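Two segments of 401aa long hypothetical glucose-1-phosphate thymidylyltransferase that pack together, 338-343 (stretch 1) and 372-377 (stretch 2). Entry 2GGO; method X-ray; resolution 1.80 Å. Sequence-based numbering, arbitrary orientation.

Stretch 1, residues 338-343: EVKVNV
Stretch 2 372-377: LPGVKI

The two stretches run in nearly the same direction, 20° apart from end to end, and bury 242 Å² between them. Val-341 and Gly-374 set the register, with their CA atoms 5.4 Å apart. Lys-340 to Asn-342 are extended strand. Stretch 2 starts as a type II beta turn from Leu-372 to Val-375, then becomes strand at Lys-376 and Ile-377.

The turn places Pro-373 at phi/psi -66/143 and Gly-374 at 68/17. The positive phi favours glycine, and so does the packing. An ideal CB on Gly-374 would point toward stretch 1 and lie 2.7 Å from both Lys-340 O and Val-339 CG1, a clash with each. Val-339 uses this bare surface. Its CB points toward stretch 2, and with chi1 at -179° (t) its CG1 lies 3.6 Å from Gly-374 N. The same CG1 makes an apolar contact with Pro-373 CB at 4.1 Å. The proline ring is C-gamma exo.

Lys-376 reaches across to stretch 1. Its CB points toward that stretch, with chi1 -52° (m), chi2 177° (t), chi3 -30° (off-rotamer) and chi4 170° (t). Its CD passes 3.9 Å from Val-341 CG1, so the aliphatic part of the chain packs on the buried valine, whose chi1 is -175° (t). The chain ends in a hydrogen bond from Lys-376 NZ to Asn-342 O, 3.0 Å long.

No direct backbone hydrogen bond joins the stretches; two waters bridge them instead. One donates to Lys-340 O (2.7 Å) and Pro-373 O (2.9 Å). The other accepts from Asn-342 N (3.2 Å) and donates to Gly-374 O (2.6 Å).

The CB of Lys-340 points away, its side chain (mmtp) exposed, which suits a charged residue. Asn-342 has chi1 -60° (m) and chi2 -45°; its ND2 is hydrogen-bonded elsewhere in the structure.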

# COMPACT_ATOMS: atom_id res chain seq x y z
N GLU A 338 -15.97 -11.22 -11.29
CA GLU A 338 -14.82 -10.83 -10.47
C GLU A 338 -13.55 -11.57 -10.77
O GLU A 338 -13.51 -12.80 -10.89
CB GLU A 338 -15.11 -10.98 -8.98
CG GLU A 338 -16.29 -10.12 -8.53
CD GLU A 338 -16.42 -10.02 -7.00
OE1 GLU A 338 -15.97 -10.96 -6.28
OE2 GLU A 338 -17.01 -9.00 -6.52
N VAL A 339 -12.49 -10.77 -10.90
CA VAL A 339 -11.16 -11.32 -11.14
C VAL A 339 -10.58 -11.84 -9.82
O VAL A 339 -10.48 -11.10 -8.85
CB VAL A 339 -10.23 -10.28 -11.88
CG1 VAL A 339 -8.84 -10.88 -12.14
CG2 VAL A 339 -10.85 -9.91 -13.19
N LYS A 340 -10.18 -13.11 -9.83
CA LYS A 340 -9.46 -13.75 -8.74
C LYS A 340 -7.94 -13.53 -8.86
O LYS A 340 -7.40 -13.38 -9.97
CB LYS A 340 -9.74 -15.25 -8.71
CG LYS A 340 -11.23 -15.68 -8.84
CD LYS A 340 -11.94 -15.68 -7.47
CE LYS A 340 -13.05 -16.71 -7.34
NZ LYS A 340 -12.43 -18.04 -7.19
N VAL A 341 -7.27 -13.53 -7.70
CA VAL A 341 -5.82 -13.34 -7.57
C VAL A 341 -5.33 -14.33 -6.51
O VAL A 341 -6.00 -14.53 -5.50
CB VAL A 341 -5.51 -11.87 -7.16
CG1 VAL A 341 -4.02 -11.60 -7.12
CG2 VAL A 341 -6.22 -10.89 -8.08
N ASN A 342 -4.19 -14.97 -6.74
CA ASN A 342 -3.60 -15.81 -5.73
C ASN A 342 -2.89 -14.90 -4.80
O ASN A 342 -2.05 -14.12 -5.23
CB ASN A 342 -2.62 -16.77 -6.36
CG ASN A 342 -3.29 -17.66 -7.35
OD1 ASN A 342 -4.38 -18.19 -7.09
ND2 ASN A 342 -2.67 -17.84 -8.52
N VAL A 343 -3.27 -14.97 -3.53
CA VAL A 343 -2.64 -14.14 -2.50
C VAL A 343 -2.26 -15.06 -1.34
O VAL A 343 -3.13 -15.63 -0.71
CB VAL A 343 -3.54 -12.94 -2.04
CG1 VAL A 343 -2.86 -12.15 -0.91
CG2 VAL A 343 -3.90 -11.97 -3.19
N LEU A 372 -2.83 -12.44 -18.96
CA LEU A 372 -4.21 -12.56 -18.55
C LEU A 372 -4.65 -11.73 -17.32
O LEU A 372 -3.82 -11.22 -16.55
CB LEU A 372 -4.54 -14.03 -18.32
CG LEU A 372 -4.93 -14.56 -19.69
CD1 LEU A 372 -3.81 -14.50 -20.73
CD2 LEU A 372 -5.40 -15.99 -19.60
N PRO A 373 -5.99 -11.60 -17.12
CA PRO A 373 -6.35 -10.77 -15.93
C PRO A 373 -5.96 -11.36 -14.53
O PRO A 373 -5.93 -12.61 -14.32
CB PRO A 373 -7.89 -10.54 -16.10
CG PRO A 373 -8.17 -10.95 -17.60
CD PRO A 373 -7.20 -12.09 -17.82
N GLY A 374 -5.55 -10.48 -13.62
CA GLY A 374 -5.16 -10.83 -12.27
C GLY A 374 -3.88 -11.64 -12.09
O GLY A 374 -3.65 -12.20 -11.01
N VAL A 375 -3.03 -11.69 -13.13
CA VAL A 375 -1.81 -12.49 -13.08
C VAL A 375 -0.76 -11.70 -12.35
O VAL A 375 -0.70 -10.45 -12.46
CB VAL A 375 -1.39 -12.95 -14.54
CG1 VAL A 375 0.07 -13.09 -14.71
CG2 VAL A 375 -2.09 -14.25 -14.89
N LYS A 376 0.09 -12.39 -11.57
CA LYS A 376 1.23 -11.74 -10.93
C LYS A 376 2.48 -12.17 -11.59
O LYS A 376 2.65 -13.35 -11.88
CB LYS A 376 1.31 -12.01 -9.43
CG LYS A 376 -0.02 -11.68 -8.76
CD LYS A 376 -0.10 -11.99 -7.29
CE LYS A 376 0.78 -13.14 -6.94
NZ LYS A 376 0.82 -13.19 -5.45
N ILE A 377 3.32 -11.21 -11.96
CA ILE A 377 4.65 -11.55 -12.42
C ILE A 377 5.69 -11.06 -11.44
O ILE A 377 5.83 -9.82 -11.18
CB ILE A 377 4.88 -10.95 -13.86
CG1 ILE A 377 3.68 -11.41 -14.74
CG2 ILE A 377 6.25 -11.33 -14.36
CD1 ILE A 377 3.84 -11.33 -16.25
O HOH W 1 -6.05 -14.41 -12.09
O HOH W 2 -2.86 -14.14 -9.50